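Long-range contacts in 2,3-dihydroxy-2,3-dihydrophenylpropionate dehydrogenase (Pseudomonas sp. MC1, PDB 5XTF), which catalyses the NAD-dependent oxidation of naphthalene cis-dihydrodiol to 1,2-dihydroxynaphthalene, as a tetrameric short-chain dehydrogenase/reductase: residues Q23-I28 against G96-F101; K148-S153 against A254-G259. All coordinates share one frame; numbering follows the deposited sequence.

Contact 1: residues Q23-I28 against G96-F101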
loop_
_atom_site.group_PDB
_atom_site.type_symbol
_atom_site.label_atom_id
_atom_site.label_comp_id
_atom_site.label_asym_id
_atom_site.label_seq_id
_atom_site.Cartn_x
_atom_site.Cartn_y
_atom_site.Cartn_z
ATOM N N GLN B 23 -20.807 -19.505 -24.248
ATOM C CA GLN B 23 -21.749 -18.481 -23.799
ATOM C C GLN B 23 -21.493 -18.052 -22.356
ATOM O O GLN B 23 -21.604 -18.863 -21.434
ATOM C CB GLN B 23 -23.171 -18.997 -23.928
ATOM C CG GLN B 23 -24.177 -17.915 -23.643
ATOM C CD GLN B 23 -23.874 -16.655 -24.443
ATOM O OE1 GLN B 23 -23.481 -15.633 -23.874
ATOM N NE2 GLN B 23 -24.054 -16.721 -25.770
ATOM N N GLN B 24 -21.171 -16.775 -22.157
ATOM C CA GLN B 24 -20.910 -16.256 -20.818
ATOM C C GLN B 24 -22.112 -15.478 -20.308
ATOM O O GLN B 24 -22.861 -14.878 -21.083
ATOM C CB GLN B 24 -19.674 -15.353 -20.776
ATOM C CG GLN B 24 -18.386 -16.042 -21.172
ATOM C CD GLN B 24 -18.033 -17.175 -20.244
ATOM O OE1 GLN B 24 -17.564 -16.941 -19.136
ATOM N NE2 GLN B 24 -18.256 -18.414 -20.689
ATOM N N VAL B 25 -22.268 -15.485 -18.982
ATOM C CA VAL B 25 -23.407 -14.900 -18.286
ATOM C C VAL B 25 -22.889 -14.092 -17.104
ATOM O O VAL B 25 -22.100 -14.605 -16.302
ATOM C CB VAL B 25 -24.376 -15.989 -17.794
ATOM C CG1 VAL B 25 -25.416 -15.385 -16.885
ATOM C CG2 VAL B 25 -25.008 -16.716 -18.977
ATOM N N VAL B 26 -23.344 -12.845 -16.982
ATOM C CA VAL B 26 -22.914 -11.955 -15.908
ATOM C C VAL B 26 -24.133 -11.403 -15.183
ATOM O O VAL B 26 -25.155 -11.102 -15.808
ATOM C CB VAL B 26 -22.035 -10.798 -16.430
ATOM C CG1 VAL B 26 -22.799 -9.935 -17.426
ATOM C CG2 VAL B 26 -21.514 -9.946 -15.270
ATOM N N SER B 27 -24.012 -11.231 -13.868
ATOM C CA SER B 27 -25.078 -10.672 -13.058
ATOM C C SER B 27 -24.571 -9.452 -12.295
ATOM O O SER B 27 -23.559 -9.538 -11.601
ATOM C CB SER B 27 -25.598 -11.723 -12.092
ATOM O OG SER B 27 -26.665 -11.173 -11.368
ATOM N N ILE B 28 -25.303 -8.340 -12.384
ATOM C CA ILE B 28 -24.832 -7.010 -11.987
ATOM C C ILE B 28 -25.817 -6.394 -10.991
ATOM O O ILE B 28 -26.980 -6.185 -11.337
ATOM C CB ILE B 28 -24.695 -6.102 -13.226
ATOM C CG1 ILE B 28 -23.827 -6.785 -14.291
ATOM C CG2 ILE B 28 -24.187 -4.708 -12.852
ATOM C CD1 ILE B 28 -23.861 -6.134 -15.668
ATOM N N GLY B 96 -29.208 -20.632 -17.293
ATOM C CA GLY B 96 -28.593 -21.936 -17.091
ATOM C C GLY B 96 -27.406 -22.005 -16.161
ATOM O O GLY B 96 -27.285 -22.952 -15.382
ATOM N N HIS B 97 -26.527 -21.012 -16.224
ATOM C CA HIS B 97 -25.336 -20.966 -15.381
ATOM C C HIS B 97 -25.002 -19.500 -15.117
ATOM O O HIS B 97 -25.653 -18.590 -15.636
ATOM C CB HIS B 97 -24.161 -21.699 -16.050
ATOM C CG HIS B 97 -23.698 -21.041 -17.311
ATOM N ND1 HIS B 97 -24.271 -21.294 -18.537
ATOM C CD2 HIS B 97 -22.753 -20.091 -17.527
ATOM C CE1 HIS B 97 -23.687 -20.547 -19.458
ATOM N NE2 HIS B 97 -22.765 -19.805 -18.872
ATOM N N LEU B 98 -23.986 -19.267 -14.291
ATOM C CA LEU B 98 -23.531 -17.914 -13.991
ATOM C C LEU B 98 -22.012 -17.912 -14.054
ATOM O O LEU B 98 -21.369 -18.714 -13.370
ATOM C CB LEU B 98 -24.021 -17.451 -12.614
ATOM C CG LEU B 98 -23.516 -16.080 -12.132
ATOM C CD1 LEU B 98 -24.092 -14.930 -12.970
ATOM C CD2 LEU B 98 -23.856 -15.875 -10.691
ATOM N N ASP B 99 -21.437 -17.027 -14.872
ATOM C CA ASP B 99 -19.981 -16.954 -14.977
ATOM C C ASP B 99 -19.350 -15.848 -14.139
ATOM O O ASP B 99 -18.225 -16.019 -13.670
ATOM C CB ASP B 99 -19.546 -16.770 -16.436
ATOM C CG ASP B 99 -19.968 -17.929 -17.315
ATOM O OD1 ASP B 99 -19.277 -18.973 -17.287
ATOM O OD2 ASP B 99 -20.995 -17.798 -18.031
ATOM N N CYS B 100 -20.018 -14.716 -13.952
ATOM C CA CYS B 100 -19.407 -13.589 -13.267
ATOM C C CYS B 100 -20.464 -12.881 -12.440
ATOM O O CYS B 100 -21.595 -12.706 -12.896
ATOM C CB CYS B 100 -18.771 -12.607 -14.263
ATOM S SG CYS B 100 -17.857 -11.216 -13.485
ATOM N N PHE B 101 -20.109 -12.512 -11.219
ATOM C CA PHE B 101 -20.968 -11.699 -10.369
ATOM C C PHE B 101 -20.263 -10.378 -10.092
ATOM O O PHE B 101 -19.121 -10.370 -9.609
ATOM C CB PHE B 101 -21.305 -12.400 -9.049
ATOM C CG PHE B 101 -22.129 -11.545 -8.116
ATOM C CD1 PHE B 101 -23.462 -11.292 -8.394
ATOM C CD2 PHE B 101 -21.577 -10.986 -6.980
ATOM C CE1 PHE B 101 -24.232 -10.503 -7.559
ATOM C CE2 PHE B 101 -22.352 -10.193 -6.136
ATOM C CZ PHE B 101 -23.675 -9.956 -6.433
HETATM O O HOH W 1 -19.211 -20.948 -18.751
#

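Contact 2: residues K148-S153 against A254-G259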
loop_
_atom_site.group_PDB
_atom_site.type_symbol
_atom_site.label_atom_id
_atom_site.label_comp_id
_atom_site.label_asym_id
_atom_site.label_seq_id
_atom_site.Cartn_x
_atom_site.Cartn_y
_atom_site.Cartn_z
ATOM N N LYS B 148 -18.838 -21.681 -8.485
ATOM C CA LYS B 148 -17.991 -22.865 -8.363
ATOM C C LYS B 148 -18.212 -23.858 -9.501
ATOM O O LYS B 148 -17.272 -24.559 -9.903
ATOM C CB LYS B 148 -18.240 -23.554 -7.022
ATOM C CG LYS B 148 -17.779 -22.764 -5.805
ATOM C CD LYS B 148 -17.615 -23.693 -4.599
ATOM C CE LYS B 148 -17.287 -22.914 -3.330
ATOM N NZ LYS B 148 -17.411 -23.777 -2.116
ATOM N N LYS B 149 -19.451 -23.954 -9.996
ATOM C CA LYS B 149 -19.756 -24.861 -11.095
ATOM C C LYS B 149 -19.135 -24.385 -12.392
ATOM O O LYS B 149 -18.802 -25.199 -13.257
ATOM C CB LYS B 149 -21.262 -24.986 -11.271
ATOM C CG LYS B 149 -21.987 -25.668 -10.115
ATOM C CD LYS B 149 -23.447 -25.818 -10.521
ATOM C CE LYS B 149 -24.379 -26.026 -9.361
ATOM N NZ LYS B 149 -25.731 -26.369 -9.882
ATOM N N THR B 150 -18.958 -23.082 -12.547
ATOM C CA THR B 150 -18.330 -22.553 -13.747
ATOM C C THR B 150 -16.899 -22.100 -13.500
ATOM O O THR B 150 -16.244 -21.634 -14.442
ATOM C CB THR B 150 -19.153 -21.385 -14.288
ATOM O OG1 THR B 150 -19.202 -20.357 -13.286
ATOM C CG2 THR B 150 -20.593 -21.842 -14.608
ATOM N N ASN B 151 -16.408 -22.228 -12.261
ATOM C CA ASN B 151 -15.143 -21.654 -11.820
ATOM C C ASN B 151 -15.032 -20.216 -12.315
ATOM O O ASN B 151 -14.128 -19.838 -13.070
ATOM C CB ASN B 151 -13.963 -22.517 -12.272
ATOM C CG ASN B 151 -13.929 -23.871 -11.574
ATOM O OD1 ASN B 151 -14.837 -24.243 -10.800
ATOM N ND2 ASN B 151 -12.881 -24.628 -11.859
ATOM N N GLY B 152 -15.997 -19.418 -11.890
ATOM C CA GLY B 152 -16.185 -18.091 -12.422
ATOM C C GLY B 152 -15.435 -17.048 -11.639
ATOM O O GLY B 152 -14.477 -17.344 -10.921
ATOM N N SER B 153 -15.876 -15.799 -11.773
ATOM C CA SER B 153 -15.197 -14.734 -11.050
ATOM C C SER B 153 -16.190 -13.805 -10.358
ATOM O O SER B 153 -17.404 -13.853 -10.581
ATOM C CB SER B 153 -14.266 -13.937 -11.984
ATOM O OG SER B 153 -14.992 -13.171 -12.919
ATOM N N ALA B 254 -13.564 -9.678 -15.765
ATOM C CA ALA B 254 -14.524 -10.772 -15.925
ATOM C C ALA B 254 -14.165 -11.736 -17.053
ATOM O O ALA B 254 -14.603 -12.890 -17.026
ATOM C CB ALA B 254 -15.929 -10.215 -16.167
ATOM N N SER B 255 -13.396 -11.297 -18.040
ATOM C CA SER B 255 -13.097 -12.141 -19.186
ATOM C C SER B 255 -12.295 -13.371 -18.769
ATOM O O SER B 255 -11.246 -13.260 -18.121
ATOM C CB SER B 255 -12.333 -11.328 -20.226
ATOM O OG SER B 255 -11.431 -12.150 -20.933
ATOM N N ARG B 256 -12.799 -14.555 -19.122
ATOM C CA ARG B 256 -12.048 -15.768 -18.832
ATOM C C ARG B 256 -10.801 -15.868 -19.677
ATOM O O ARG B 256 -9.885 -16.608 -19.320
ATOM C CB ARG B 256 -12.888 -17.004 -19.082
ATOM C CG ARG B 256 -13.991 -17.214 -18.108
ATOM C CD ARG B 256 -14.856 -18.352 -18.617
ATOM N NE ARG B 256 -15.994 -18.568 -17.736
ATOM C CZ ARG B 256 -15.929 -19.297 -16.635
ATOM N NH1 ARG B 256 -14.779 -19.864 -16.306
ATOM N NH2 ARG B 256 -16.994 -19.454 -15.864
ATOM N N LYS B 257 -10.752 -15.166 -20.803
ATOM C CA LYS B 257 -9.550 -15.177 -21.624
ATOM C C LYS B 257 -8.529 -14.184 -21.083
ATOM O O LYS B 257 -7.437 -14.566 -20.652
ATOM C CB LYS B 257 -9.905 -14.853 -23.086
ATOM C CG LYS B 257 -11.343 -15.226 -23.468
ATOM C CD LYS B 257 -11.565 -15.273 -24.986
ATOM C CE LYS B 257 -11.431 -13.891 -25.630
ATOM N NZ LYS B 257 -12.275 -12.860 -24.949
ATOM N N GLN B 258 -8.892 -12.903 -21.070
ATOM C CA GLN B 258 -7.941 -11.852 -20.747
ATOM C C GLN B 258 -7.603 -11.802 -19.263
ATOM O O GLN B 258 -6.524 -11.311 -18.903
ATOM C CB GLN B 258 -8.501 -10.503 -21.192
ATOM C CG GLN B 258 -8.842 -10.389 -22.672
ATOM C CD GLN B 258 -9.659 -9.136 -22.945
ATOM O OE1 GLN B 258 -10.298 -8.591 -22.049
ATOM N NE2 GLN B 258 -9.638 -8.674 -24.177
ATOM N N GLY B 259 -8.498 -12.280 -18.399
ATOM C CA GLY B 259 -8.310 -12.166 -16.971
ATOM C C GLY B 259 -8.060 -13.457 -16.232
ATOM O O GLY B 259 -8.082 -13.450 -14.994
#

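Contact 1: residues Q23-I28 against G96-F101
Asp99 reaches from the lead-in of strand 100-103 to the start of strand 25-28 and meets Gln24 and Val25 there. Asp99 CB lies 3.4 Å from Val25 O. Asp99 CG is anti to the carbonyl carbon (chi1 -62°). Asp99 OD2 accepts from Val25 N at 2.8 Å, on its anti side. Asp99 OD1 forms a salt bridge with Arg256, which also donates to Gln24 OE1; these two acceptors, Asp99 OD1 and Gln24 OE1, lie 3.2 Å apart, which the shared cation would make tolerable. The one N-H at His97 NE2 goes mainly to Gln23 O (3.0 Å), almost in the ring plane, and weakly to Asp99 OD2. Val25 CG2 sits over a face of the His97 ring, 4.2 Å from the centroid. Beyond, 25-28 and 100-103 pair as neighbouring parallel strands in the middle of the Rossmann-type SDR sheet: Val25 O accepts from both Asp99 N and Cys100 N, and Ser27 N donates to Cys100 O (3.0 Å, 158°). Leu98 CD1 packs on Ser27 CB at 3.7 Å. An alanine at Asp99 would probably leave Val25 N without its acceptor and Arg256 without its carboxylate mate. The carboxylate thus supplies an acceptor just before regular strand pairing begins, its charge likely offset at least in part by Arg256.

Contact 2: residues K148-S153 against A254-G259
The turn from helix 118-150 into strand 153-157 of the Rossmann-type sheet is met here by the loop after helix 248-254, with Arg256 bridging to the backbone of Thr150. The Arg256 chain is extended from CG to NE, and its guanidinium grips Thr150 O end-on with two nitrogens. Arg256 NH2 donates to Thr150 O at 2.7 Å, from 45° above the carbonyl plane; NH1 meets the same oxygen nearly along the C=O axis (165°). Arg256 NH1 also makes a weak bond to Asn151 O at 3.3 Å. Asp99, by a salt bridge to NH2, and Gln24, by a bond from NE, hold the same guanidinium. The CB of Thr150 points toward the arginine and lies 3.3 Å from Arg256 NH2, the two side chains crossing at about a right angle. Thr150 OG1 lies between the backbone N and the carbonyl carbon (chi1 61°), at the guanidinium edge, and is hydrogen-bonded to Leu98 O. Farther along, Ser153 OG comes 3.9 Å from Ala254 CA. Within the loop, Ser255 OG accepts from Gln258 N at 2.7 Å, an ST motif. Asn151 leaves the helix with positive phi. An arginine from a distant loop thus holds the backbone carbonyl of Thr150 at a helix-to-strand turn of an SDR-type Rossmann fold.

In the fold
The two contacts lie on the same side of the chain's centre, their centres about 9 Å apart, and come in series: contact 1 closes before contact 2 opens. Strand 100-103 pairs with 25-28 in contact 1 and neighbours 153-157 in the parallel sheet; helix 118-150 makes the connection between 100-103 and 153-157. Gln24 OE1 to Arg256 NE and Leu98 O to Thr150 OG1, both 2.7 Å, are probable hydrogen bonds between the contacts. Cys100 SG also packs on Ala254 CB and Ser153 OG, each at 3.5 Å. Together they connect three adjacent central strands with the loop after helix 248-254. Contact 1 lies nearer the NAD site: the side chain of Phe101 is about 6 Å from that of NAD-binding Val78.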